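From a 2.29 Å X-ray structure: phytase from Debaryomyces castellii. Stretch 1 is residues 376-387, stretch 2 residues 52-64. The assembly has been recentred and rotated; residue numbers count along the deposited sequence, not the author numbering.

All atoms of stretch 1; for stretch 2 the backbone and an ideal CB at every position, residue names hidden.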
# COMPACT_ATOMS: atom_id res chain seq x y z
N ILE A 376 14.58 22.19 -2.91
CA ILE A 376 14.14 23.19 -1.96
C ILE A 376 15.25 23.43 -0.92
O ILE A 376 15.86 22.47 -0.42
CB ILE A 376 12.86 22.72 -1.29
CG1 ILE A 376 11.66 22.93 -2.23
CG2 ILE A 376 12.68 23.39 0.08
CD1 ILE A 376 10.45 22.10 -1.82
N ILE A 377 15.52 24.71 -0.66
CA ILE A 377 16.27 25.13 0.52
C ILE A 377 15.32 25.71 1.55
O ILE A 377 14.58 26.63 1.24
CB ILE A 377 17.34 26.15 0.11
CG1 ILE A 377 18.18 25.56 -1.03
CG2 ILE A 377 18.19 26.53 1.33
CD1 ILE A 377 19.11 26.53 -1.72
N GLU A 378 15.30 25.13 2.75
CA GLU A 378 14.52 25.66 3.86
C GLU A 378 15.52 26.33 4.76
O GLU A 378 16.60 25.82 4.96
CB GLU A 378 13.85 24.56 4.70
CG GLU A 378 13.10 23.54 3.89
CD GLU A 378 12.46 22.45 4.71
OE1 GLU A 378 13.14 21.87 5.59
OE2 GLU A 378 11.28 22.19 4.45
N LYS A 379 15.12 27.46 5.34
CA LYS A 379 15.93 28.17 6.30
C LYS A 379 15.03 28.35 7.48
O LYS A 379 13.92 28.81 7.34
CB LYS A 379 16.36 29.53 5.75
CG LYS A 379 17.15 30.37 6.75
CD LYS A 379 17.30 31.77 6.26
CE LYS A 379 17.94 32.64 7.33
NZ LYS A 379 18.38 33.93 6.75
N TYR A 380 15.50 27.97 8.65
CA TYR A 380 14.70 28.14 9.84
C TYR A 380 15.55 28.44 11.05
O TYR A 380 16.74 28.09 11.12
CB TYR A 380 13.81 26.90 10.12
CG TYR A 380 14.52 25.55 10.04
CD1 TYR A 380 15.44 25.15 11.02
CD2 TYR A 380 14.24 24.67 8.98
CE1 TYR A 380 16.09 23.91 10.93
CE2 TYR A 380 14.84 23.44 8.89
CZ TYR A 380 15.76 23.05 9.86
OH TYR A 380 16.35 21.81 9.75
N ALA A 381 14.91 29.08 12.02
CA ALA A 381 15.58 29.55 13.22
C ALA A 381 15.33 28.55 14.32
O ALA A 381 14.19 28.16 14.59
CB ALA A 381 15.04 30.95 13.63
N CYS A 382 16.39 28.18 15.00
CA CYS A 382 16.24 27.36 16.17
C CYS A 382 17.05 28.08 17.22
O CYS A 382 18.28 28.19 17.09
CB CYS A 382 16.80 25.97 15.92
SG CYS A 382 16.78 24.98 17.43
N GLY A 383 16.37 28.60 18.24
CA GLY A 383 17.05 29.47 19.21
C GLY A 383 17.59 30.74 18.56
O GLY A 383 16.88 31.44 17.85
N ASN A 384 18.86 31.04 18.78
CA ASN A 384 19.44 32.28 18.23
C ASN A 384 20.29 32.02 16.99
O ASN A 384 21.10 32.86 16.56
CB ASN A 384 20.23 33.04 19.32
CG ASN A 384 21.56 32.37 19.67
OD1 ASN A 384 21.67 31.11 19.71
ND2 ASN A 384 22.59 33.19 19.92
N GLU A 385 20.11 30.82 16.42
CA GLU A 385 20.84 30.40 15.23
C GLU A 385 19.88 30.14 14.08
O GLU A 385 18.74 29.73 14.30
CB GLU A 385 21.65 29.15 15.53
CG GLU A 385 22.68 29.32 16.62
CD GLU A 385 23.75 30.34 16.27
OE1 GLU A 385 24.03 30.54 15.06
OE2 GLU A 385 24.32 30.95 17.22
N SER A 386 20.33 30.41 12.87
CA SER A 386 19.57 30.05 11.67
C SER A 386 20.23 28.90 10.98
O SER A 386 21.47 28.82 10.88
CB SER A 386 19.47 31.21 10.68
OG SER A 386 18.55 32.13 11.15
N TYR A 387 19.37 28.01 10.48
CA TYR A 387 19.79 26.77 9.85
C TYR A 387 19.23 26.69 8.44
O TYR A 387 18.15 27.19 8.15
CB TYR A 387 19.36 25.58 10.68
CG TYR A 387 20.04 25.60 12.02
CD1 TYR A 387 21.28 24.99 12.19
CD2 TYR A 387 19.46 26.26 13.10
CE1 TYR A 387 21.92 25.04 13.41
CE2 TYR A 387 20.07 26.30 14.32
CZ TYR A 387 21.30 25.71 14.47
OH TYR A 387 21.92 25.76 15.69
N UNK A 52 12.76 13.45 8.80
CA UNK A 52 11.45 14.05 8.72
C UNK A 52 11.55 15.38 7.96
O UNK A 52 12.50 16.17 8.14
CB UNK A 52 10.86 14.25 10.12
N UNK A 53 10.61 15.61 7.04
CA UNK A 53 10.74 16.79 6.17
C UNK A 53 10.05 17.95 6.83
O UNK A 53 10.25 19.08 6.41
CB UNK A 53 10.15 16.54 4.78
N UNK A 54 9.22 17.65 7.85
CA UNK A 54 8.68 18.65 8.76
C UNK A 54 9.74 19.61 9.26
O UNK A 54 10.88 19.22 9.51
CB UNK A 54 8.00 17.97 9.95
N UNK A 55 9.35 20.86 9.50
CA UNK A 55 10.26 21.77 10.21
C UNK A 55 10.38 21.24 11.61
O UNK A 55 9.37 20.90 12.22
CB UNK A 55 9.77 23.22 10.20
N UNK A 56 11.61 21.09 12.12
CA UNK A 56 11.79 20.54 13.44
C UNK A 56 11.05 21.36 14.48
O UNK A 56 10.96 22.57 14.36
CB UNK A 56 13.28 20.46 13.78
N UNK A 57 10.50 20.67 15.48
CA UNK A 57 9.99 21.31 16.69
C UNK A 57 10.95 22.32 17.27
O UNK A 57 12.16 22.06 17.34
CB UNK A 57 9.67 20.25 17.75
N UNK A 58 10.42 23.46 17.69
CA UNK A 58 11.23 24.56 18.24
C UNK A 58 12.00 25.29 17.14
O UNK A 58 12.94 26.03 17.42
CB UNK A 58 12.21 24.03 19.29
N UNK A 59 11.63 25.05 15.88
CA UNK A 59 12.25 25.77 14.77
C UNK A 59 11.19 26.54 14.07
O UNK A 59 10.05 26.11 13.98
CB UNK A 59 12.97 24.83 13.80
N UNK A 60 11.58 27.72 13.61
CA UNK A 60 10.67 28.62 12.97
C UNK A 60 11.20 28.90 11.58
O UNK A 60 12.37 29.28 11.42
CB UNK A 60 10.49 29.91 13.78
N UNK A 61 10.33 28.66 10.60
CA UNK A 61 10.60 28.96 9.21
C UNK A 61 11.00 30.42 9.02
O UNK A 61 10.29 31.33 9.48
CB UNK A 61 9.37 28.63 8.35
N UNK A 62 12.08 30.64 8.30
CA UNK A 62 12.52 31.99 7.96
C UNK A 62 12.46 32.25 6.47
O UNK A 62 12.10 33.34 6.06
CB UNK A 62 13.94 32.23 8.47
N UNK A 63 12.78 31.23 5.66
CA UNK A 63 12.84 31.38 4.21
C UNK A 63 12.75 30.02 3.51
O UNK A 63 13.15 28.99 4.07
CB UNK A 63 14.13 32.10 3.81
N UNK A 64 12.23 30.01 2.30
CA UNK A 64 12.30 28.83 1.46
C UNK A 64 12.60 29.24 0.04
O UNK A 64 12.08 30.24 -0.44
CB UNK A 64 11.00 28.03 1.53

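Positions 52, 53, 54 and 57 have nothing of stretch 1 within 5.5 Å of the ideal CB and are loosely constrained by this contact: they are Ser52, Thr53, Asp54 and Asp57.

At position 55 CA-to-CB points sideways, with the ideal CB 4.9 Å from Tyr380 CD2. A branched or long apolar chain could reach the ring. Ile55 CG2 lies 3.9 Å from Tyr380 CD2.

Position 56 points toward stretch 1, and its phi of -58° and psi of 144° admit proline or others. Pro56 CD lies over one face of the Tyr380 ring, 4.0 Å from the centroid, in a CH-pi contact.

At position 58 phi is +74°, which favours glycine, asparagine or another residue tolerant of a left-handed backbone. Gln58 takes this left-handed conformation, and the end of its side chain leads away from stretch 1.

The ideal CB of position 59 is 3.7 Å from Tyr380 CD1 and 4.5 Å from Cys382 CB, which suits a small side chain such as alanine, serine or cysteine. Cys59 puts SG 3.3 Å from Cys382 CB and oblique to the Tyr380 ring.

Position 60 pairs through its backbone: its N donates to Ala381 O (2.8 Å) and its O accepts from Ala381 N (2.6 Å). Opposite so small a residue, many side chains would serve, beta-branched ones especially. It is Thr60.

Position 61 shares a sheet face with Tyr380, and its ideal CB is 5.1 Å from Tyr380 CB; a medium apolar chain fits. Leu61 occupies it, its end coming nearer than its CB, with CD2 3.8 Å from Lys379 O.

A beta bulge, where the register slips by one between Lys379 and Tyr380, makes position 62 the extra residue. Its psi of -37° turns CB toward stretch 1, where Ser386 offers a hydroxyl and Lys379 a positive charge. A long acceptor, glutamate or glutamine, fits. Glu62 accepts from Ser386 OG through OE1 at 2.6 Å; Lys379 NZ, 4.5 Å from that OE1, is too far for a salt bridge.

The bulge lets Lys379 O receive two amides, Glu62 N at 2.8 Å and the N of position 63 at 3.2 Å. Position 63 has its ideal CB 3.9 Å from Lys379 CB, so a long chain can run beside the lysine. Gln63 does, extended.

Position 64 shares a sheet face with Glu378 and lies near Ile376 CG2, inviting a beta-branched aliphatic. Val64 CG2 meets Ile376 CG2 at 3.6 Å.

Stretch 2 (52-64) STDIPDQCTLEQV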
# COMPACT_ATOMS: atom_id res chain seq x y z
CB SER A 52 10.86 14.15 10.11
OG SER A 52 9.93 15.22 10.15
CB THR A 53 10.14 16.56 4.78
OG1 THR A 53 8.79 16.08 4.90
CG2 THR A 53 10.90 15.46 4.05
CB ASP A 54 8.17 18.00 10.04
CG ASP A 54 6.91 17.20 9.84
OD1 ASP A 54 6.61 16.74 8.72
OD2 ASP A 54 6.16 16.96 10.79
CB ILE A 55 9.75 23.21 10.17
CG1 ILE A 55 9.42 23.55 8.70
CG2 ILE A 55 10.85 24.21 10.77
CD1 ILE A 55 10.65 23.37 7.71
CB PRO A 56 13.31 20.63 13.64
CG PRO A 56 13.84 20.62 12.27
CD PRO A 56 12.90 21.43 11.50
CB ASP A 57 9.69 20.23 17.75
CG ASP A 57 8.59 19.27 17.30
OD1 ASP A 57 7.90 19.57 16.28
OD2 ASP A 57 8.36 18.18 17.90
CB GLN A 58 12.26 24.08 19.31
CG GLN A 58 11.74 23.08 20.39
CD GLN A 58 10.73 23.70 21.34
OE1 GLN A 58 9.51 23.43 21.23
NE2 GLN A 58 11.22 24.55 22.27
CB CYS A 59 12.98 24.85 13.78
SG CYS A 59 14.45 24.12 14.49
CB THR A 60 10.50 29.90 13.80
OG1 THR A 60 9.97 29.52 15.08
CG2 THR A 60 9.36 30.78 13.22
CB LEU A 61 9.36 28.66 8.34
CG LEU A 61 9.37 27.33 7.62
CD1 LEU A 61 8.06 27.15 6.96
CD2 LEU A 61 10.53 27.25 6.62
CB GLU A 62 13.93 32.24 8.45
CG GLU A 62 14.03 32.36 9.96
CD GLU A 62 15.46 32.55 10.37
OE1 GLU A 62 16.27 31.67 10.07
OE2 GLU A 62 15.79 33.58 10.98
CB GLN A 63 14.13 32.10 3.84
CG GLN A 63 14.25 32.55 2.38
CD GLN A 63 15.61 33.12 2.10
OE1 GLN A 63 16.15 33.88 2.93
NE2 GLN A 63 16.19 32.74 0.98
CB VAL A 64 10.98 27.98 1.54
CG1 VAL A 64 9.76 28.79 1.00
CG2 VAL A 64 11.16 26.60 0.90
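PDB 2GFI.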